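Long-range contacts in Exo-beta-1,3-glucanase (Streptomyces sp. SirexAA-E, PDB 4PEY), which hydrolyses laminarin and laminarioligosaccharides as a secreted exo-beta-1,3-glucanase, yielding glucose and laminaribiose: residues Ala313-Asp318 with Ala335-Asp340; Ser391-Ile396 with Gly425-Ala430; Gly320-Lys325 with Leu349-Ser354. The protein carries 1 engineered substitution. All blocks are in the same frame, centred on the assembly; numbering follows the deposited sequence.

Contact 1: residues Ala313-Asp318 with Ala335-Asp340; sequences ATIIPD and AGLLVD
The carbonyl oxygen of Leu338 is gripped by Ile315 and Thr314 together. Ile315 N donates to Leu338 O over 2.8 Å, nearly along the C=O axis. The CA of Thr314 lies 3.1 Å from Leu338 O in a CA-H...O contact, and the Thr314 CG2 methyl rests on the same oxygen. Further bonds from Leu338 N to Ala313 O (3.0 Å) and from Asp340 N to Ile315 O (2.9 Å) complete a parallel pairing whose strand directions differ by 24°.

Thr314 and Leu338 stand side by side on one face, with Leu338 CD2 3.5 Å from Thr314 OG1. Because CG2 of Thr314 is anti to the backbone N, beside the carbonyl carbon, this methyl meets Asp340 CB at 3.7 Å. OG1 of Thr314 is satisfied by Leu312 O and by Arg54, a residue of the N-terminal half of the chain. Ile316 runs alongside Asp340, its CG1 against Asp340 CB; Asp340 OD1 forms a salt bridge with Arg374, which probably balances the buried charge. Pro317 has no N-H for the next bond in register; its CD lies 3.2 Å from Asp340 O instead. At the other end, Ala313 CB meets Leu337 CD2.

The side chain of Leu338 comes within about 7 Å of that of Trp402, which binds substrate. These are successive coils of a parallel beta-helix, the fold of glycoside hydrolase family 55. Ile315, Pro317 and Val339 face its interior. Strand 291-294 pairs with 314-317 on its other side, and strand 367-375 continues beyond 337-340.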
loop_
_atom_site.group_PDB
_atom_site.type_symbol
_atom_site.label_atom_id
_atom_site.label_comp_id
_atom_site.label_asym_id
_atom_site.label_seq_id
_atom_site.Cartn_x
_atom_site.Cartn_y
_atom_site.Cartn_z
ATOM N N ALA A 313 -0.895 11.360 -6.751
ATOM C CA ALA A 313 -0.315 11.588 -8.069
ATOM C C ALA A 313 -0.232 10.273 -8.838
ATOM O O ALA A 313 0.214 9.257 -8.307
ATOM C CB ALA A 313 1.069 12.225 -7.942
ATOM N N THR A 314 -0.669 10.309 -10.089
ATOM C CA THR A 314 -0.887 9.102 -10.863
ATOM C C THR A 314 -0.121 9.143 -12.171
ATOM O O THR A 314 -0.122 10.164 -12.856
ATOM C CB THR A 314 -2.397 8.918 -11.142
ATOM O OG1 THR A 314 -3.078 8.737 -9.896
ATOM C CG2 THR A 314 -2.673 7.716 -12.053
ATOM N N ILE A 315 0.521 8.025 -12.510
ATOM C CA ILE A 315 1.246 7.899 -13.764
ATOM C C ILE A 315 0.562 6.874 -14.659
ATOM O O ILE A 315 0.326 5.742 -14.236
ATOM C CB ILE A 315 2.706 7.474 -13.534
ATOM C CG1 ILE A 315 3.415 8.497 -12.646
ATOM C CG2 ILE A 315 3.429 7.315 -14.868
ATOM C CD1 ILE A 315 4.680 7.984 -12.015
ATOM N N ILE A 316 0.230 7.276 -15.888
ATOM C CA ILE A 316 -0.334 6.353 -16.866
ATOM C C ILE A 316 0.657 6.172 -18.007
ATOM O O ILE A 316 0.979 7.134 -18.710
ATOM C CB ILE A 316 -1.675 6.848 -17.445
ATOM C CG1 ILE A 316 -2.746 6.928 -16.348
ATOM C CG2 ILE A 316 -2.141 5.935 -18.592
ATOM C CD1 ILE A 316 -4.012 7.653 -16.811
ATOM N N PRO A 317 1.154 4.942 -18.193
ATOM C CA PRO A 317 2.049 4.689 -19.325
ATOM C C PRO A 317 1.252 4.487 -20.616
ATOM O O PRO A 317 0.384 3.610 -20.694
ATOM C CB PRO A 317 2.786 3.413 -18.906
ATOM C CG PRO A 317 1.765 2.672 -18.060
ATOM C CD PRO A 317 0.926 3.740 -17.372
ATOM N N ASP A 318 1.539 5.312 -21.616
ATOM C CA ASP A 318 0.923 5.159 -22.932
ATOM C C ASP A 318 1.730 4.187 -23.786
ATOM O O ASP A 318 2.865 3.842 -23.439
ATOM C CB ASP A 318 0.826 6.509 -23.653
ATOM C CG ASP A 318 -0.057 7.510 -22.928
ATOM O OD1 ASP A 318 -0.897 7.104 -22.090
ATOM O OD2 ASP A 318 0.078 8.717 -23.217
ATOM N N ALA A 335 7.711 6.805 -3.498
ATOM C CA ALA A 335 6.704 6.931 -2.445
ATOM C C ALA A 335 5.450 7.662 -2.892
ATOM O O ALA A 335 5.538 8.753 -3.456
ATOM C CB ALA A 335 7.300 7.656 -1.233
ATOM N N GLY A 336 4.286 7.072 -2.623
ATOM C CA GLY A 336 3.025 7.780 -2.771
ATOM C C GLY A 336 2.573 8.017 -4.193
ATOM O O GLY A 336 2.082 9.100 -4.510
ATOM N N LEU A 337 2.736 7.009 -5.046
ATOM C CA LEU A 337 2.325 7.099 -6.444
ATOM C C LEU A 337 1.360 5.990 -6.818
ATOM O O LEU A 337 1.523 4.855 -6.374
ATOM C CB LEU A 337 3.545 7.023 -7.367
ATOM C CG LEU A 337 4.548 8.170 -7.243
ATOM C CD1 LEU A 337 5.850 7.823 -7.962
ATOM C CD2 LEU A 337 3.946 9.447 -7.823
ATOM N N LEU A 338 0.380 6.323 -7.660
ATOM C CA LEU A 338 -0.483 5.324 -8.280
ATOM C C LEU A 338 -0.062 5.148 -9.730
ATOM O O LEU A 338 0.005 6.123 -10.474
ATOM C CB LEU A 338 -1.957 5.743 -8.197
ATOM C CG LEU A 338 -2.997 4.953 -9.006
ATOM C CD1 LEU A 338 -3.060 3.482 -8.592
ATOM C CD2 LEU A 338 -4.368 5.597 -8.861
ATOM N N VAL A 339 0.236 3.914 -10.126
ATOM C CA VAL A 339 0.516 3.609 -11.525
ATOM C C VAL A 339 -0.729 2.959 -12.102
ATOM O O VAL A 339 -1.186 1.945 -11.598
ATOM C CB VAL A 339 1.743 2.683 -11.690
ATOM C CG1 VAL A 339 1.954 2.326 -13.166
ATOM C CG2 VAL A 339 2.983 3.367 -11.130
ATOM N N ASP A 340 -1.276 3.573 -13.146
ATOM C CA ASP A 340 -2.585 3.231 -13.693
ATOM C C ASP A 340 -2.403 2.764 -15.137
ATOM O O ASP A 340 -2.008 3.556 -15.992
ATOM C CB ASP A 340 -3.491 4.472 -13.601
ATOM C CG ASP A 340 -4.960 4.182 -13.851
ATOM O OD1 ASP A 340 -5.400 3.020 -13.723
ATOM O OD2 ASP A 340 -5.688 5.155 -14.153
#

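Contact 2: residues Ser391-Ile396 with Gly425-Ala430; sequences SNDTII and GDNVLA
Asn392 and Asp393 both hold CG anti to their carbonyl carbons (chi1 -68° and -56°), which sets each CG beside its own backbone N; from there Asn392 OD1 meets Asp426 N, and Asp393 OD1 comes beside Asn427 CB. They occupy the middle of a type II turn from Ser391 to Thr394, in which Thr394 OG1 bonds back to Ser391 O.

Asn392 OD1 accepts a straight bond from Asp426 N over 2.8 Å, the N-H coming from above the amide carbonyl plane. Asp393 N returns a bond to Asp426 O (2.9 Å), so Asp426 is held through both its backbone N-H and its carbonyl. The Asp393 and Asn427 side chains lie side by side, carboxylate and amide planes 27° apart, with Asp393 OD1 3.4 Å from Asn427 CB. Two waters stitch the pairs together: one accepts from Asn392 ND2 and donates to Asp426 OD2 (each 3.0 Å), the other donates to Asp393 OD2 (2.7 Å) and accepts from Asn427 ND2 (2.8 Å). Gly425 fits closely here, since any side chain on it would run into Ser391 O. Past the turn, Leu429 N to Thr394 O and Ile396 N to Leu429 O begin the regular parallel pairing, with Val428 CG1 set against Thr394 O.

The polar ends are also served from adjoining loops, Asp393 OD2 by His361 N, Asp426 OD1 by Glu448 N and Asn427 OD1 by Asn449. With N-H groups and waters donating to them, both carboxylates probably remain ionised, and this corner of the beta-helix is joined mainly by directed polar bonds, giving way to backbone hydrogen bonds where the strands start.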
loop_
_atom_site.group_PDB
_atom_site.type_symbol
_atom_site.label_atom_id
_atom_site.label_comp_id
_atom_site.label_asym_id
_atom_site.label_seq_id
_atom_site.Cartn_x
_atom_site.Cartn_y
_atom_site.Cartn_z
ATOM N N SER A 391 16.136 -5.941 -8.053
ATOM C CA SER A 391 17.236 -5.522 -7.176
ATOM C C SER A 391 17.241 -6.209 -5.816
ATOM O O SER A 391 16.219 -6.247 -5.117
ATOM C CB SER A 391 17.206 -4.009 -6.962
ATOM O OG SER A 391 17.442 -3.317 -8.177
ATOM N N ASN A 392 18.404 -6.740 -5.449
ATOM C CA ASN A 392 18.603 -7.327 -4.129
ATOM C C ASN A 392 18.352 -6.300 -3.030
ATOM O O ASN A 392 18.629 -5.110 -3.217
ATOM C CB ASN A 392 20.025 -7.888 -3.986
ATOM C CG ASN A 392 20.279 -9.094 -4.872
ATOM O OD1 ASN A 392 19.364 -9.663 -5.456
ATOM N ND2 ASN A 392 21.540 -9.488 -4.974
ATOM N N ASP A 393 17.829 -6.786 -1.903
ATOM C CA ASP A 393 17.640 -6.034 -0.655
ATOM C C ASP A 393 16.522 -4.998 -0.716
ATOM O O ASP A 393 16.350 -4.219 0.215
ATOM C CB ASP A 393 18.957 -5.358 -0.222
ATOM C CG ASP A 393 20.091 -6.355 -0.071
ATOM O OD1 ASP A 393 20.064 -7.149 0.904
ATOM O OD2 ASP A 393 20.992 -6.370 -0.941
ATOM N N THR A 394 15.754 -4.996 -1.799
ATOM C CA THR A 394 14.669 -4.031 -1.963
ATOM C C THR A 394 13.622 -4.196 -0.861
ATOM O O THR A 394 13.301 -5.326 -0.457
ATOM C CB THR A 394 14.002 -4.185 -3.356
ATOM O OG1 THR A 394 14.976 -3.917 -4.371
ATOM C CG2 THR A 394 12.812 -3.231 -3.537
ATOM N N ILE A 395 13.106 -3.068 -0.373
ATOM C CA ILE A 395 12.010 -3.065 0.591
ATOM C C ILE A 395 10.723 -2.628 -0.079
ATOM O O ILE A 395 10.677 -1.568 -0.705
ATOM C CB ILE A 395 12.277 -2.115 1.785
ATOM C CG1 ILE A 395 13.555 -2.508 2.524
ATOM C CG2 ILE A 395 11.083 -2.103 2.751
ATOM C CD1 ILE A 395 14.023 -1.457 3.520
ATOM N N ILE A 396 9.689 -3.455 0.035
ATOM C CA ILE A 396 8.358 -3.103 -0.436
ATOM C C ILE A 396 7.498 -2.892 0.798
ATOM O O ILE A 396 7.078 -3.859 1.435
ATOM C CB ILE A 396 7.742 -4.202 -1.325
ATOM C CG1 ILE A 396 8.724 -4.625 -2.422
ATOM C CG2 ILE A 396 6.417 -3.731 -1.917
ATOM C CD1 ILE A 396 9.072 -3.524 -3.377
ATOM N N GLY A 425 14.829 -10.640 -7.120
ATOM C CA GLY A 425 15.979 -10.300 -6.294
ATOM C C GLY A 425 16.053 -11.092 -5.003
ATOM O O GLY A 425 15.050 -11.672 -4.550
ATOM N N ASP A 426 17.247 -11.097 -4.409
ATOM C CA ASP A 426 17.518 -11.785 -3.149
ATOM C C ASP A 426 17.370 -10.832 -1.966
ATOM O O ASP A 426 17.583 -9.624 -2.112
ATOM C CB ASP A 426 18.937 -12.382 -3.140
ATOM C CG ASP A 426 19.141 -13.447 -4.201
ATOM O OD1 ASP A 426 18.143 -14.021 -4.685
ATOM O OD2 ASP A 426 20.314 -13.720 -4.539
ATOM N N ASN A 427 17.025 -11.381 -0.799
ATOM C CA ASN A 427 16.913 -10.605 0.440
ATOM C C ASN A 427 15.901 -9.467 0.340
ATOM O O ASN A 427 16.060 -8.408 0.960
ATOM C CB ASN A 427 18.287 -10.061 0.852
ATOM C CG ASN A 427 19.347 -11.150 0.899
ATOM O OD1 ASN A 427 19.110 -12.227 1.439
ATOM N ND2 ASN A 427 20.509 -10.883 0.316
ATOM N N VAL A 428 14.852 -9.695 -0.442
ATOM C CA VAL A 428 13.794 -8.703 -0.581
ATOM C C VAL A 428 12.794 -8.858 0.566
ATOM O O VAL A 428 12.491 -9.974 0.994
ATOM C CB VAL A 428 13.102 -8.824 -1.961
ATOM C CG1 VAL A 428 11.854 -7.941 -2.045
ATOM C CG2 VAL A 428 14.094 -8.456 -3.071
ATOM N N LEU A 429 12.336 -7.729 1.099
ATOM C CA LEU A 429 11.410 -7.712 2.227
ATOM C C LEU A 429 10.140 -6.980 1.813
ATOM O O LEU A 429 10.208 -5.841 1.339
ATOM C CB LEU A 429 12.036 -7.019 3.451
ATOM C CG LEU A 429 11.077 -6.775 4.625
ATOM C CD1 LEU A 429 10.621 -8.097 5.254
ATOM C CD2 LEU A 429 11.708 -5.864 5.667
ATOM N N ALA A 430 8.997 -7.635 1.994
ATOM C CA ALA A 430 7.687 -7.015 1.788
ATOM C C ALA A 430 6.975 -6.913 3.130
ATOM O O ALA A 430 6.778 -7.919 3.818
ATOM C CB ALA A 430 6.843 -7.819 0.790
HETATM O O HOH W 1 22.295 -12.094 -6.144
HETATM O O HOH W 2 21.922 -8.897 -1.032
#

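Contact 3: residues Gly320-Lys325 with Leu349-Ser354; sequences GVTALK and LVEVGS
Ala323 and Leu324 both donate their backbone N-H to a single acceptor, the carbonyl oxygen of Leu349. Ala323 N lies 2.9 Å from Leu349 O but is bent, with 131° at the hydrogen, whereas Leu324 N makes the longer and straighter bond at 3.2 Å from the same oxygen. The helix-like backbone angles of Ala323 let the two consecutive N-H groups converge. Two methyls crowd the same oxygen. Ala323 CB is 3.3 Å from Leu349 O; in Thr322, chi1 of -59° sets OG1 beside the backbone N and leaves CG2 anti to it, 3.4 Å from Leu349 O. The next bond, Glu351 N to Leu324 O (2.9 Å), starts the regular parallel pairing.

On the face carrying Lys325 and Glu351 the two extended side chains run alongside each other, pointing the same way. The opposite charges stand too far apart for a salt bridge, Lys325 NZ being 4.2 Å from Glu351 OE1, though they probably still attract; the closer approach is that of Lys325 CE. Thr322 crosses Glu351 at about a right angle, with Thr322 OG1 3.8 Å from Glu351 OE2. What positions both is Thr348, whose hydroxyl is hydrogen-bonded to Thr322 OG1 and to Glu351 OE2. An alanine at Glu351 would probably leave Lys325 without its nearby counter-charge and Thr348 without its carboxylate partner, opening a gap beside the lysine chain.

On the reverse face, Leu324 and Val350 meet loosely. The pairing sits in the parallel sheet of the beta-helix between strand 298-300, which bonds to Ala323 and Lys325, and strand 385-389, which bonds to Val350. Leu349 and Val350 pack across the interior on Val339 of strand 337-340; Leu349 also reaches Pro317 of strand 314-317 and Val373 of strand 367-375.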
loop_
_atom_site.group_PDB
_atom_site.type_symbol
_atom_site.label_atom_id
_atom_site.label_comp_id
_atom_site.label_asym_id
_atom_site.label_seq_id
_atom_site.Cartn_x
_atom_site.Cartn_y
_atom_site.Cartn_z
ATOM N N GLY A 320 1.972 1.173 -24.315
ATOM C CA GLY A 320 2.448 -0.091 -23.785
ATOM C C GLY A 320 3.790 -0.033 -23.079
ATOM O O GLY A 320 4.388 -1.072 -22.810
ATOM N N VAL A 321 4.276 1.165 -22.760
ATOM C CA VAL A 321 5.581 1.254 -22.118
ATOM C C VAL A 321 5.496 0.934 -20.631
ATOM O O VAL A 321 4.420 0.883 -20.037
ATOM C CB VAL A 321 6.242 2.657 -22.294
ATOM C CG1 VAL A 321 6.334 3.026 -23.771
ATOM C CG2 VAL A 321 5.495 3.735 -21.498
ATOM N N THR A 322 6.655 0.699 -20.042
ATOM C CA THR A 322 6.788 0.572 -18.602
ATOM C C THR A 322 6.695 1.982 -17.996
ATOM O O THR A 322 7.280 2.913 -18.539
ATOM C CB THR A 322 8.129 -0.115 -18.261
ATOM O OG1 THR A 322 8.162 -1.409 -18.892
ATOM C CG2 THR A 322 8.330 -0.257 -16.758
ATOM N N ALA A 323 5.938 2.158 -16.909
ATOM C CA ALA A 323 5.766 3.491 -16.326
ATOM C C ALA A 323 7.021 3.976 -15.600
ATOM O O ALA A 323 7.402 5.148 -15.699
ATOM C CB ALA A 323 4.574 3.512 -15.358
ATOM N N LEU A 324 7.642 3.075 -14.842
ATOM C CA LEU A 324 8.743 3.443 -13.962
ATOM C C LEU A 324 9.808 2.358 -13.948
ATOM O O LEU A 324 9.508 1.193 -13.672
ATOM C CB LEU A 324 8.222 3.683 -12.543
ATOM C CG LEU A 324 9.267 4.029 -11.484
ATOM C CD1 LEU A 324 9.968 5.331 -11.833
ATOM C CD2 LEU A 324 8.615 4.112 -10.113
ATOM N N LYS A 325 11.042 2.745 -14.259
ATOM C CA LYS A 325 12.182 1.834 -14.196
ATOM C C LYS A 325 13.245 2.394 -13.265
ATOM O O LYS A 325 13.785 3.464 -13.520
ATOM C CB LYS A 325 12.789 1.618 -15.587
ATOM C CG LYS A 325 11.934 0.831 -16.547
ATOM C CD LYS A 325 12.696 0.573 -17.839
ATOM C CE LYS A 325 11.917 -0.347 -18.763
ATOM N NZ LYS A 325 12.763 -0.810 -19.898
ATOM N N LEU A 349 4.724 -2.761 -15.636
ATOM C CA LEU A 349 4.366 -1.391 -15.253
ATOM C C LEU A 349 5.468 -0.716 -14.427
ATOM O O LEU A 349 5.750 0.469 -14.607
ATOM C CB LEU A 349 3.035 -1.366 -14.487
ATOM C CG LEU A 349 1.811 -1.671 -15.363
ATOM C CD1 LEU A 349 0.562 -1.871 -14.539
ATOM C CD2 LEU A 349 1.568 -0.581 -16.421
ATOM N N VAL A 350 6.077 -1.474 -13.516
ATOM C CA VAL A 350 7.164 -0.986 -12.666
ATOM C C VAL A 350 8.278 -2.028 -12.621
ATOM O O VAL A 350 8.009 -3.204 -12.353
ATOM C CB VAL A 350 6.679 -0.697 -11.223
ATOM C CG1 VAL A 350 7.835 -0.227 -10.337
ATOM C CG2 VAL A 350 5.529 0.320 -11.225
ATOM N N GLU A 351 9.512 -1.601 -12.899
ATOM C CA GLU A 351 10.682 -2.468 -12.775
ATOM C C GLU A 351 11.672 -1.871 -11.793
ATOM O O GLU A 351 12.078 -0.720 -11.945
ATOM C CB GLU A 351 11.371 -2.681 -14.128
ATOM C CG GLU A 351 10.535 -3.454 -15.121
ATOM C CD GLU A 351 11.217 -3.626 -16.473
ATOM O OE1 GLU A 351 12.448 -3.417 -16.571
ATOM O OE2 GLU A 351 10.509 -3.977 -17.442
ATOM N N VAL A 352 12.048 -2.647 -10.782
ATOM C CA VAL A 352 13.054 -2.204 -9.820
ATOM C C VAL A 352 14.326 -2.999 -10.074
ATOM O O VAL A 352 14.422 -4.176 -9.702
ATOM C CB VAL A 352 12.585 -2.390 -8.358
ATOM C CG1 VAL A 352 13.615 -1.800 -7.396
ATOM C CG2 VAL A 352 11.229 -1.732 -8.147
ATOM N N GLY A 353 15.294 -2.365 -10.726
ATOM C CA GLY A 353 16.502 -3.058 -11.139
ATOM C C GLY A 353 16.375 -3.706 -12.508
ATOM O O GLY A 353 15.265 -3.902 -13.005
ATOM N N SER A 354 17.511 -4.039 -13.115
ATOM C CA SER A 354 17.529 -4.695 -14.423
ATOM C C SER A 354 17.370 -6.209 -14.308
ATOM O O SER A 354 17.634 -6.789 -13.258
ATOM C CB SER A 354 18.828 -4.371 -15.170
ATOM O OG SER A 354 19.943 -4.961 -14.523
#

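All three contacts join neighbouring coils of the C-terminal beta-helix by parallel pairing. Contacts 1 and 3 join the same coils on different faces: strand 314-317 leads on to 324-326, and 337-340 to 348-352. They meet through the hydrophobic interior, where Val339 CG1 lies 3.6 Å from Ala323 CB. Contact 1 is buried, its carboxylate paired with Arg374 from outside the two segments, whereas contact 3 is only partly buried and carries a looser pair of charges. Contact 2, a largely buried, water-bridged polar corner, is tied to contact 1 through strand 367-375, which pairs with 337-340 and 395-397; it touches contact 3 through a probable Ser391 N to Val352 O hydrogen bond.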